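Local coordinates for peptidoglycan-recognition protein (Apis mellifera, PDB 5XZ3) that probably recognises bacterial cell-wall peptidoglycan as a receptor of the honeybee innate immune system, through a fold related to N-acetylmuramoyl-L-alanine amidases, at residues K126-G131 and V141-G146. Numbering follows the deposited sequence.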
loop_
_atom_site.group_PDB
_atom_site.type_symbol
_atom_site.label_atom_id
_atom_site.label_comp_id
_atom_site.label_asym_id
_atom_site.label_seq_id
_atom_site.Cartn_x
_atom_site.Cartn_y
_atom_site.Cartn_z
ATOM N N LYS A 126 -10.663 1.003 -3.879
ATOM C CA LYS A 126 -10.724 0.659 -5.303
ATOM C C LYS A 126 -9.566 -0.260 -5.696
ATOM O O LYS A 126 -9.749 -1.177 -6.507
ATOM C CB LYS A 126 -10.743 1.902 -6.200
ATOM C CG LYS A 126 -12.087 2.616 -6.272
ATOM C CD LYS A 126 -11.993 3.826 -7.206
ATOM C CE LYS A 126 -12.846 5.000 -6.736
ATOM N NZ LYS A 126 -12.785 6.150 -7.690
ATOM N N LEU A 127 -8.393 -0.035 -5.099
ATOM C CA LEU A 127 -7.241 -0.856 -5.392
ATOM C C LEU A 127 -7.489 -2.311 -4.977
ATOM O O LEU A 127 -7.102 -3.239 -5.691
ATOM C CB LEU A 127 -6.000 -0.302 -4.704
ATOM C CG LEU A 127 -4.674 -1.006 -4.960
ATOM C CD1 LEU A 127 -4.231 -0.956 -6.412
ATOM C CD2 LEU A 127 -3.612 -0.397 -4.051
ATOM N N ILE A 128 -8.133 -2.487 -3.828
ATOM C CA ILE A 128 -8.458 -3.809 -3.310
ATOM C C ILE A 128 -9.424 -4.524 -4.269
ATOM O O ILE A 128 -9.175 -5.677 -4.675
ATOM C CB ILE A 128 -8.978 -3.736 -1.851
ATOM C CG1 ILE A 128 -7.806 -3.382 -0.914
ATOM C CG2 ILE A 128 -9.596 -5.072 -1.424
ATOM C CD1 ILE A 128 -8.213 -2.799 0.430
ATOM N N LEU A 129 -10.481 -3.826 -4.666
ATOM C CA LEU A 129 -11.436 -4.367 -5.643
ATOM C C LEU A 129 -10.782 -4.732 -6.981
ATOM O O LEU A 129 -11.072 -5.789 -7.527
ATOM C CB LEU A 129 -12.626 -3.408 -5.832
ATOM C CG LEU A 129 -13.538 -3.156 -4.598
ATOM C CD1 LEU A 129 -14.620 -2.139 -4.948
ATOM C CD2 LEU A 129 -14.186 -4.424 -4.046
ATOM N N CYS A 130 -9.902 -3.868 -7.491
ATOM C CA CYS A 130 -9.110 -4.162 -8.691
ATOM C C CYS A 130 -8.322 -5.463 -8.584
ATOM O O CYS A 130 -8.368 -6.291 -9.501
ATOM C CB CYS A 130 -8.148 -3.021 -9.006
ATOM S SG CYS A 130 -7.016 -3.430 -10.354
ATOM N N GLY A 131 -7.600 -5.630 -7.474
ATOM C CA GLY A 131 -6.858 -6.868 -7.203
ATOM C C GLY A 131 -7.732 -8.111 -7.189
ATOM O O GLY A 131 -7.348 -9.155 -7.741
ATOM N N VAL A 141 -10.064 -12.355 0.129
ATOM C CA VAL A 141 -8.886 -11.638 0.632
ATOM C C VAL A 141 -9.224 -10.964 1.969
ATOM O O VAL A 141 -10.324 -10.448 2.156
ATOM C CB VAL A 141 -8.288 -10.636 -0.406
ATOM C CG1 VAL A 141 -9.217 -9.455 -0.683
ATOM C CG2 VAL A 141 -6.903 -10.134 0.021
ATOM N N ARG A 142 -8.266 -11.014 2.889
ATOM C CA ARG A 142 -8.442 -10.503 4.243
ATOM C C ARG A 142 -7.646 -9.200 4.387
ATOM O O ARG A 142 -6.440 -9.179 4.164
ATOM C CB ARG A 142 -7.973 -11.566 5.249
ATOM C CG ARG A 142 -8.739 -12.887 5.097
ATOM C CD ARG A 142 -8.278 -14.014 6.024
ATOM N NE ARG A 142 -8.722 -13.830 7.406
ATOM C CZ ARG A 142 -9.970 -14.010 7.850
ATOM N NH1 ARG A 142 -10.241 -13.803 9.131
ATOM N NH2 ARG A 142 -10.958 -14.375 7.024
ATOM N N VAL A 143 -8.342 -8.117 4.716
ATOM C CA VAL A 143 -7.710 -6.824 4.856
ATOM C C VAL A 143 -7.534 -6.582 6.339
ATOM O O VAL A 143 -8.491 -6.718 7.113
ATOM C CB VAL A 143 -8.538 -5.677 4.220
ATOM C CG1 VAL A 143 -7.842 -4.336 4.418
ATOM C CG2 VAL A 143 -8.776 -5.933 2.737
ATOM N N ILE A 144 -6.310 -6.234 6.726
ATOM C CA ILE A 144 -5.985 -5.988 8.130
ATOM C C ILE A 144 -5.083 -4.782 8.251
ATOM O O ILE A 144 -4.369 -4.440 7.294
ATOM C CB ILE A 144 -5.272 -7.213 8.789
ATOM C CG1 ILE A 144 -4.085 -7.699 7.931
ATOM C CG2 ILE A 144 -6.267 -8.344 9.053
ATOM C CD1 ILE A 144 -3.196 -8.723 8.625
ATOM N N GLY A 145 -5.080 -4.138 9.422
ATOM C CA GLY A 145 -4.097 -3.076 9.650
ATOM C C GLY A 145 -2.829 -3.747 10.155
ATOM O O GLY A 145 -2.900 -4.811 10.743
ATOM N N GLY A 146 -1.673 -3.135 9.904
ATOM C CA GLY A 146 -0.395 -3.638 10.414
ATOM C C GLY A 146 -0.424 -3.987 11.898
ATOM O O GLY A 146 0.129 -5.015 12.308
#
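Ile-128, on the inner side of helix 118-133, meets Val-143 of strand 141-145 tip to tip: its CD1 lies 3.9 Å from Val-143 CG2. That same valine methyl, the branch beside its own backbone N, also comes to 4.3 Å from Ile-128 CG2, so it faces the fork between the two branches of the isoleucine. Because CG1 of Ile-128 lies beside the backbone N (chi1 -71°) and chi2 is extended, CD1 is carried out toward the strand. Val-143 CG1 stays 4.3 Å from Ile-128 CD1. A looser touch joins Ile-128 CG2 to Val-141 CG1 at 4.5 Å, two residues back along the strand. The backbones stay well apart, with 8.7 Å between the CA atoms of Ile-128 and Val-143.

The layout is a beta-alpha-beta crossover within the amidase-like PGRP fold: strand 102-107 leads into helix 118-133, which packs across the mixed sheet before the chain returns as strand 141-145, parallel to the intervening strand 31-38. Ile-105 of strand 102-107 touches Ile-128, and Ile-36 of strand 31-38 touches Val-143, extending the buried apolar layer; Val-34 does so beside Val-141.

No hydrogen bond links helix to strand here, and the three touching residues are all buried. The helix keeps its own backbone bonds, such as Cys-130 N to Lys-126 O. Neighbours hold the strand on its two sides: Arg-142 bonds with Pro-32 and Val-34 of strand 31-38, Val-143 with Glu-168 and Val-170. The Arg-142 side chain forms a salt bridge with the C-terminal carboxylate of Pro-173.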